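Aldose-aldose oxidoreductase (Caulobacter crescentus, PDB 5A04) probably oxidises one aldose while reducing another, using a bound NADP(H) cofactor beside a sugar pocket that binds glucose. Local coordinates at residues Q296-H299 and L300-I304. Sequence-based numbering, arbitrary orientation.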
ATOM      1  N   GLN A 296      -7.863 -25.375  10.786  1.00 14.55           N
ATOM      2  CA  GLN A 296      -8.976 -25.101   9.871  1.00 13.06           C
ATOM      3  C   GLN A 296      -9.849 -26.352   9.743  1.00 14.79           C
ATOM      4  O   GLN A 296     -11.077 -26.283   9.854  1.00 15.03           O
ATOM      5  CB  GLN A 296      -8.449 -24.657   8.497  1.00 14.08           C
ATOM      6  CG  GLN A 296      -9.564 -24.419   7.469  1.00 15.55           C
ATOM      7  CD  GLN A 296      -9.030 -24.346   6.055  1.00 20.74           C
ATOM      8  OE1 GLN A 296      -8.462 -23.339   5.656  1.00 23.33           O
ATOM      9  NE2 GLN A 296      -9.222 -25.412   5.286  1.00 20.37           N
ATOM     10  N   LEU A 297      -9.200 -27.500   9.557  1.00 13.83           N
ATOM     11  CA  LEU A 297      -9.909 -28.774   9.417  1.00 15.61           C
ATOM     12  C   LEU A 297     -10.714 -29.078  10.675  1.00 17.47           C
ATOM     13  O   LEU A 297     -11.895 -29.438  10.597  1.00 15.88           O
ATOM     14  CB  LEU A 297      -8.922 -29.916   9.118  1.00 15.21           C
ATOM     15  CG  LEU A 297      -8.180 -29.852   7.778  1.00 13.77           C
ATOM     16  CD1 LEU A 297      -6.988 -30.797   7.742  1.00 15.52           C
ATOM     17  CD2 LEU A 297      -9.130 -30.169   6.631  1.00 14.06           C
ATOM     18  N   ASP A 298     -10.082 -28.925  11.837  1.00 16.00           N
ATOM     19  CA  ASP A 298     -10.758 -29.222  13.090  1.00 15.93           C
ATOM     20  C   ASP A 298     -11.887 -28.244  13.389  1.00 20.46           C
ATOM     21  O   ASP A 298     -12.851 -28.613  14.050  1.00 18.76           O
ATOM     22  CB  ASP A 298      -9.770 -29.232  14.259  1.00 18.43           C
ATOM     23  CG  ASP A 298      -9.102 -30.594  14.462  1.00 19.07           C
ATOM     24  OD1 ASP A 298      -9.535 -31.612  13.868  1.00 17.72           O
ATOM     25  OD2 ASP A 298      -8.126 -30.644  15.239  1.00 18.46           O
ATOM     26  N   HIS A 299     -11.784 -27.009  12.901  1.00 18.44           N
ATOM     27  CA  HIS A 299     -12.841 -26.039  13.177  1.00 17.43           C
ATOM     28  C   HIS A 299     -14.183 -26.520  12.631  1.00 16.43           C
ATOM     29  O   HIS A 299     -15.189 -26.461  13.330  1.00 17.58           O
ATOM     30  CB  HIS A 299     -12.516 -24.661  12.586  1.00 16.37           C
ATOM     31  CG  HIS A 299     -13.529 -23.610  12.928  1.00 17.41           C
ATOM     32  ND1 HIS A 299     -13.717 -23.149  14.214  1.00 20.74           N
ATOM     33  CD2 HIS A 299     -14.407 -22.929  12.151  1.00 17.40           C
ATOM     34  CE1 HIS A 299     -14.663 -22.224  14.213  1.00 20.79           C
ATOM     35  NE2 HIS A 299     -15.102 -22.076  12.976  1.00 19.68           N
ATOM     36  N   LEU A 300     -14.197 -26.993  11.388  1.00 16.58           N
ATOM     37  CA  LEU A 300     -15.456 -27.434  10.793  1.00 16.74           C
ATOM     38  C   LEU A 300     -15.989 -28.635  11.566  1.00 17.47           C
ATOM     39  O   LEU A 300     -17.165 -28.687  11.919  1.00 18.33           O
ATOM     40  CB  LEU A 300     -15.283 -27.778   9.311  1.00 15.76           C
ATOM     41  CG  LEU A 300     -16.551 -28.281   8.608  1.00 17.76           C
ATOM     42  CD1 LEU A 300     -17.721 -27.332   8.848  1.00 18.31           C
ATOM     43  CD2 LEU A 300     -16.281 -28.450   7.114  1.00 18.68           C
ATOM     44  N   SER A 301     -15.104 -29.584  11.850  1.00 16.91           N
ATOM     45  CA  SER A 301     -15.482 -30.772  12.615  1.00 18.99           C
ATOM     46  C   SER A 301     -16.082 -30.408  13.972  1.00 18.63           C
ATOM     47  O   SER A 301     -17.127 -30.944  14.372  1.00 20.89           O
ATOM     48  CB  SER A 301     -14.266 -31.680  12.812  1.00 16.71           C
ATOM     49  OG  SER A 301     -13.803 -32.155  11.564  1.00 18.13           O
ATOM     50  N   GLU A 302     -15.428 -29.492  14.675  1.00 19.41           N
ATOM     51  CA  GLU A 302     -15.916 -29.069  15.987  1.00 21.05           C
ATOM     52  C   GLU A 302     -17.258 -28.348  15.869  1.00 23.66           C
ATOM     53  O   GLU A 302     -18.128 -28.532  16.718  1.00 23.39           O
ATOM     54  CB  GLU A 302     -14.888 -28.179  16.688  1.00 20.61           C
ATOM     55  CG  GLU A 302     -13.590 -28.912  17.033  1.00 22.10           C
ATOM     56  CD  GLU A 302     -12.449 -27.964  17.405  1.00 29.91           C
ATOM     57  OE1 GLU A 302     -12.704 -26.763  17.647  1.00 33.14           O
ATOM     58  OE2 GLU A 302     -11.291 -28.427  17.449  1.00 32.05           O
ATOM     59  N   CYS A 303     -17.436 -27.544  14.819  1.00 20.25           N
ATOM     60  CA  CYS A 303     -18.732 -26.899  14.593  1.00 21.34           C
ATOM     61  C   CYS A 303     -19.840 -27.934  14.423  1.00 24.14           C
ATOM     62  O   CYS A 303     -20.936 -27.780  14.978  1.00 24.78           O
ATOM     63  CB  CYS A 303     -18.696 -25.980  13.370  1.00 22.17           C
ATOM     64  SG  CYS A 303     -17.827 -24.430  13.675  1.00 23.01           S
ATOM     65  N   ILE A 304     -19.561 -28.979  13.651  1.00 19.76           N
ATOM     66  CA  ILE A 304     -20.536 -30.050  13.448  1.00 20.40           C
ATOM     67  C   ILE A 304     -20.822 -30.778  14.767  1.00 24.25           C
ATOM     68  O   ILE A 304     -21.984 -31.010  15.110  1.00 25.56           O
ATOM     69  CB  ILE A 304     -20.051 -31.047  12.373  1.00 20.89           C
ATOM     70  CG1 ILE A 304     -19.933 -30.332  11.022  1.00 19.52           C
ATOM     71  CG2 ILE A 304     -21.005 -32.238  12.275  1.00 24.90           C
ATOM     72  CD1 ILE A 304     -19.091 -31.086   9.992  1.00 21.98           C
TER
HETATM   73  O   HOH W   1     -11.908 -24.321  16.218  1.00 26.30           O
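Cys303 lays its sulfur over one face of the His299 imidazole, SG standing 3.9 Å from the ring centroid and displaced toward the NE2 rim. His299 has CG anti to the backbone N (chi1 -176°), which swings the ring forward along the helix to meet the sulfur one turn on. Both ring nitrogens have partners: NE2 accepts a hydrogen bond from Ile311 N, and ND1 lies 2.9 Å from a water in the ring plane. The same water donates to Glu302 OE1, bridging residues three apart. With an alanine at Glu302 the water would probably lose the carboxylate it donates to, and with it the link from His299 to the next turn. Backbone hydrogen bonds run from Glu302 N to Asp298 O (2.8 Å) and from Cys303 N to His299 O (2.9 Å). This is the i to i+4 pattern of helix 292-306, which packs against strands 7-12, 76-79 and 99-102 of the NAD-binding Rossmann sheet. At Leu297 the pattern slackens: Ser301 N reaches its carbonyl O only weakly, at 3.4 Å, while Tyr9 OH also hydrogen-bonds that oxygen. Asp298 OD2 sits 4.5 Å from Glu302 OE2, a like-charge approach that the salt bridge from Lys290 to OD2 probably eases. OD2 also accepts from Glu30 N; OD1 takes His31 N and is hydrogen-bonded to Ser32 OG, which pairs with Ser301 OG too.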